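Local coordinates for protein discoidin-2 (Dictyostelium discoideum, PDB 2VM9) that acts as a homotrimeric galactose-binding lectin that may be needed for spore formation and may take part in building the spore coat, at residues G6-L18 with S146-S158. Sequence-based numbering, arbitrary orientation. Where two conformers were deposited one is given.
Sequences GSVSCLANALLNL and SLRWELYALPVKS
E150 lays its carboxylate across the first turn of the chain after strand 8-9, meeting the backbone N-H groups at L11 and A12. OE2 accepts from L11 N at 2.7 Å and OE1 from A12 N at 2.9 Å, each through its syn lone pair. CG stands anti to the backbone N (chi1 -180°) and the chain then bends at chi2 (57°), which brings the carboxylate back over its own strand; there OE2 also receives L151 N on its anti lone pair. CG of the same glutamate rests on one face of the Y152 ring, near the rim. Before the turn, strand 8-9 pairs antiparallel with strand 146-153. V8 and A153 form a hydrogen-bonded pair, V8 N giving to A153 O at 2.8 Å, and C10 N continues the ladder to L151 O. S9 and Y152 make the next, non-hydrogen-bonded pair, and one water bridges S9 OG to Y152 OH. On the buried side C10 SG packs on A153 CB, L11 CD1 reaches W149 NE1 at 3.6 Å, and the side chains of L16 and L151 cross at about a right angle, meeting CD1 to CD1. L18, on strand 17-20 of the other sheet, lays CD2 against W149 CZ2, so here the two sheets of the F5/8 type C beta-sandwich meet through apolar side chains. Within the turn, A12 O accepts a hydrogen bond from R19 of a second subunit. Three backbone N-H groups thus converge on one buried carboxylate, an arrangement that would fix its rotation and probably stabilise its negative charge.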
loop_
_atom_site.group_PDB
_atom_site.type_symbol
_atom_site.label_atom_id
_atom_site.label_comp_id
_atom_site.label_asym_id
_atom_site.label_seq_id
_atom_site.Cartn_x
_atom_site.Cartn_y
_atom_site.Cartn_z
ATOM N N GLY A 6 -11.839 15.755 -10.331
ATOM C CA GLY A 6 -11.319 14.361 -10.489
ATOM C C GLY A 6 -9.818 14.207 -10.295
ATOM O O GLY A 6 -9.178 13.348 -10.918
ATOM N N SER A 7 -9.222 15.071 -9.491
ATOM C CA SER A 7 -7.899 14.764 -8.964
ATOM C C SER A 7 -8.109 14.732 -7.462
ATOM O O SER A 7 -9.145 15.181 -6.966
ATOM C CB SER A 7 -6.853 15.798 -9.407
ATOM O OG SER A 7 -7.169 17.077 -8.901
ATOM N N VAL A 8 -7.144 14.193 -6.733
ATOM C CA VAL A 8 -7.243 14.110 -5.274
ATOM C C VAL A 8 -6.429 15.253 -4.663
ATOM O O VAL A 8 -5.275 15.424 -5.025
ATOM C CB VAL A 8 -6.646 12.762 -4.801
ATOM C CG1 VAL A 8 -6.451 12.715 -3.267
ATOM C CG2 VAL A 8 -7.511 11.590 -5.313
ATOM N N SER A 9 -7.029 15.991 -3.728
ATOM C CA SER A 9 -6.344 17.007 -2.932
ATOM C C SER A 9 -5.663 16.266 -1.779
ATOM O O SER A 9 -6.327 15.877 -0.821
ATOM C CB SER A 9 -7.367 18.027 -2.386
ATOM O OG SER A 9 -8.023 18.693 -3.464
ATOM N N CYS A 10 -4.360 16.041 -1.895
ATOM C CA CYS A 10 -3.656 15.143 -0.981
ATOM C C CYS A 10 -3.662 15.624 0.467
ATOM O O CYS A 10 -3.959 14.845 1.359
ATOM C CB CYS A 10 -2.230 14.905 -1.436
ATOM S SG CYS A 10 -2.174 14.006 -2.988
ATOM N N LEU A 11 -3.302 16.890 0.701
ATOM C CA LEU A 11 -3.245 17.400 2.073
ATOM C C LEU A 11 -4.649 17.492 2.677
ATOM O O LEU A 11 -4.834 17.164 3.847
ATOM C CB LEU A 11 -2.565 18.768 2.125
ATOM C CG LEU A 11 -1.132 18.913 1.606
ATOM C CD1 LEU A 11 -0.573 20.235 2.204
ATOM C CD2 LEU A 11 -0.204 17.734 1.813
ATOM N N ALA A 12 -5.639 17.887 1.870
ATOM C CA ALA A 12 -7.011 18.036 2.375
ATOM C C ALA A 12 -7.499 16.690 2.900
ATOM O O ALA A 12 -8.214 16.630 3.889
ATOM C CB ALA A 12 -7.971 18.571 1.302
ATOM N N ASN A 13 -7.081 15.622 2.227
ATOM C CA ASN A 13 -7.505 14.275 2.583
ATOM C C ASN A 13 -6.571 13.580 3.567
ATOM O O ASN A 13 -6.768 12.394 3.882
ATOM C CB ASN A 13 -7.609 13.452 1.308
ATOM C CG ASN A 13 -8.907 13.689 0.587
ATOM O OD1 ASN A 13 -9.907 13.009 0.857
ATOM N ND2 ASN A 13 -8.918 14.664 -0.339
ATOM N N ALA A 14 -5.574 14.315 4.061
ATOM C CA ALA A 14 -4.608 13.796 5.038
ATOM C C ALA A 14 -3.865 12.548 4.506
ATOM O O ALA A 14 -3.698 11.553 5.198
ATOM C CB ALA A 14 -5.295 13.523 6.416
ATOM N N LEU A 15 -3.457 12.600 3.242
ATOM C CA LEU A 15 -2.812 11.444 2.609
ATOM C C LEU A 15 -1.284 11.465 2.688
ATOM O O LEU A 15 -0.635 10.450 2.390
ATOM C CB LEU A 15 -3.251 11.305 1.149
ATOM C CG LEU A 15 -4.746 10.994 0.944
ATOM C CD1 LEU A 15 -5.105 10.973 -0.530
ATOM C CD2 LEU A 15 -5.132 9.653 1.622
ATOM N N LEU A 16 -0.703 12.613 3.024
ATOM C CA LEU A 16 0.749 12.744 2.995
ATOM C C LEU A 16 1.278 13.220 4.343
ATOM O O LEU A 16 0.640 14.032 4.998
ATOM C CB LEU A 16 1.181 13.732 1.898
ATOM C CG LEU A 16 0.785 13.310 0.486
ATOM C CD1 LEU A 16 1.070 14.446 -0.477
ATOM C CD2 LEU A 16 1.546 12.019 0.079
ATOM N N ASN A 17 2.418 12.684 4.760
ATOM C CA ASN A 17 3.144 13.183 5.919
ATOM C C ASN A 17 3.918 14.425 5.429
ATOM O O ASN A 17 4.443 14.414 4.304
ATOM C CB ASN A 17 4.187 12.162 6.387
ATOM C CG ASN A 17 3.592 10.791 6.773
ATOM O OD1 ASN A 17 3.919 9.733 6.163
ATOM N ND2 ASN A 17 2.758 10.792 7.809
ATOM N N LEU A 18 3.981 15.472 6.249
ATOM C CA LEU A 18 4.765 16.682 5.896
ATOM C C LEU A 18 5.911 16.862 6.880
ATOM O O LEU A 18 5.756 16.639 8.096
ATOM C CB LEU A 18 3.882 17.941 5.929
ATOM C CG LEU A 18 2.726 18.058 4.925
ATOM C CD1 LEU A 18 2.194 19.498 4.930
ATOM C CD2 LEU A 18 3.200 17.666 3.551
ATOM N N SER A 146 6.942 31.900 3.768
ATOM C CA SER A 146 5.651 31.527 4.325
ATOM C C SER A 146 4.774 31.107 3.156
ATOM O O SER A 146 4.700 31.798 2.128
ATOM C CB SER A 146 4.997 32.710 5.079
ATOM O OG SER A 146 5.812 33.164 6.162
ATOM N N LEU A 147 4.094 29.967 3.297
ATOM C CA LEU A 147 3.252 29.530 2.195
ATOM C C LEU A 147 2.150 28.608 2.671
ATOM O O LEU A 147 2.220 28.020 3.777
ATOM C CB LEU A 147 4.061 28.841 1.082
ATOM C CG LEU A 147 4.675 27.478 1.470
ATOM C CD1 LEU A 147 3.700 26.325 1.250
ATOM C CD2 LEU A 147 5.961 27.213 0.711
ATOM N N ARG A 148 1.135 28.499 1.820
ATOM C CA ARG A 148 0.137 27.450 1.909
ATOM C C ARG A 148 0.146 26.753 0.549
ATOM O O ARG A 148 0.562 27.343 -0.439
ATOM C CB ARG A 148 -1.250 28.016 2.215
ATOM C CG ARG A 148 -1.358 28.586 3.633
ATOM C CD ARG A 148 -2.695 29.351 3.818
ATOM N NE ARG A 148 -2.624 30.626 3.088
ATOM C CZ ARG A 148 -3.662 31.440 2.887
ATOM N NH1 ARG A 148 -4.876 31.118 3.366
ATOM N NH2 ARG A 148 -3.503 32.562 2.179
ATOM N N TRP A 149 -0.278 25.487 0.514
ATOM C CA TRP A 149 -0.150 24.707 -0.708
ATOM C C TRP A 149 -1.040 23.482 -0.691
ATOM O O TRP A 149 -1.584 23.098 0.361
ATOM C CB TRP A 149 1.312 24.290 -0.960
ATOM C CG TRP A 149 1.887 23.323 0.040
ATOM C CD1 TRP A 149 1.630 23.247 1.398
ATOM C CD2 TRP A 149 2.833 22.294 -0.245
ATOM N NE1 TRP A 149 2.373 22.209 1.957
ATOM C CE2 TRP A 149 3.136 21.641 0.973
ATOM C CE3 TRP A 149 3.484 21.878 -1.416
ATOM C CZ2 TRP A 149 4.036 20.563 1.040
ATOM C CZ3 TRP A 149 4.376 20.832 -1.349
ATOM C CH2 TRP A 149 4.655 20.187 -0.119
ATOM N N GLU A 150 -1.179 22.895 -1.875
ATOM C CA GLU A 150 -1.854 21.627 -2.028
ATOM C C GLU A 150 -1.178 20.885 -3.168
ATOM O O GLU A 150 -0.597 21.492 -4.088
ATOM C CB GLU A 150 -3.345 21.837 -2.298
ATOM C CG GLU A 150 -4.178 20.534 -2.470
ATOM C CD GLU A 150 -4.073 19.602 -1.255
ATOM O OE1 GLU A 150 -5.044 19.538 -0.479
ATOM O OE2 GLU A 150 -3.036 18.922 -1.098
ATOM N N LEU A 151 -1.215 19.562 -3.072
ATOM C CA LEU A 151 -0.650 18.691 -4.089
ATOM C C LEU A 151 -1.785 17.860 -4.600
ATOM O O LEU A 151 -2.513 17.270 -3.792
ATOM C CB LEU A 151 0.385 17.771 -3.428
ATOM C CG LEU A 151 1.732 18.432 -3.118
ATOM C CD1 LEU A 151 2.508 17.588 -2.134
ATOM C CD2 LEU A 151 2.547 18.683 -4.438
ATOM N N TYR A 152 -1.916 17.787 -5.932
ATOM C CA TYR A 152 -3.034 17.079 -6.586
ATOM C C TYR A 152 -2.501 15.830 -7.275
ATOM O O TYR A 152 -1.498 15.897 -7.983
ATOM C CB TYR A 152 -3.753 17.971 -7.598
ATOM C CG TYR A 152 -4.328 19.171 -6.922
ATOM C CD1 TYR A 152 -5.592 19.111 -6.336
ATOM C CD2 TYR A 152 -3.582 20.349 -6.820
ATOM C CE1 TYR A 152 -6.122 20.181 -5.670
ATOM C CE2 TYR A 152 -4.104 21.459 -6.149
ATOM C CZ TYR A 152 -5.384 21.369 -5.600
ATOM O OH TYR A 152 -5.936 22.399 -4.925
ATOM N N ALA A 153 -3.162 14.700 -7.032
ATOM C CA ALA A 153 -2.692 13.430 -7.591
ATOM C C ALA A 153 -3.844 12.718 -8.297
ATOM O O ALA A 153 -5.017 12.979 -8.019
ATOM C CB ALA A 153 -2.113 12.522 -6.464
ATOM N N LEU A 154 -3.514 11.809 -9.212
ATOM C CA LEU A 154 -4.564 10.969 -9.779
ATOM C C LEU A 154 -5.208 10.125 -8.688
ATOM O O LEU A 154 -4.528 9.675 -7.792
ATOM C CB LEU A 154 -3.986 10.019 -10.823
ATOM C CG LEU A 154 -3.421 10.688 -12.073
ATOM C CD1 LEU A 154 -2.831 9.611 -13.000
ATOM C CD2 LEU A 154 -4.536 11.492 -12.766
ATOM N N PRO A 155 -6.519 9.879 -8.781
ATOM C CA PRO A 155 -7.136 8.934 -7.836
ATOM C C PRO A 155 -6.563 7.545 -8.011
ATOM O O PRO A 155 -6.070 7.207 -9.110
ATOM C CB PRO A 155 -8.621 8.890 -8.259
ATOM C CG PRO A 155 -8.819 9.976 -9.148
ATOM C CD PRO A 155 -7.496 10.455 -9.715
ATOM N N VAL A 156 -6.649 6.744 -6.949
ATOM C CA VAL A 156 -6.243 5.338 -6.988
ATOM C C VAL A 156 -7.187 4.578 -7.917
ATOM O O VAL A 156 -8.381 4.836 -7.951
ATOM C CB VAL A 156 -6.175 4.708 -5.563
ATOM C CG1 VAL A 156 -5.671 3.275 -5.627
ATOM C CG2 VAL A 156 -5.223 5.518 -4.680
ATOM N N LYS A 157 -6.638 3.675 -8.718
ATOM C CA LYS A 157 -7.473 2.891 -9.632
ATOM C C LYS A 157 -8.129 1.751 -8.849
ATOM O O LYS A 157 -7.586 1.308 -7.849
ATOM C CB LYS A 157 -6.597 2.323 -10.745
ATOM C CG LYS A 157 -5.952 3.366 -11.640
ATOM C CD LYS A 157 -6.885 3.742 -12.779
ATOM C CE LYS A 157 -6.141 4.495 -13.877
ATOM N NZ LYS A 157 -6.908 4.488 -15.163
ATOM N N SER A 158 -9.293 1.289 -9.306
ATOM C CA SER A 158 -10.010 0.201 -8.627
ATOM C C SER A 158 -9.195 -1.088 -8.634
ATOM O O SER A 158 -9.384 -1.948 -7.772
ATOM C CB SER A 158 -11.354 -0.066 -9.302
ATOM O OG SER A 158 -11.180 -0.237 -10.700
HETATM O O HOH W 1 -7.947 21.815 -3.189
#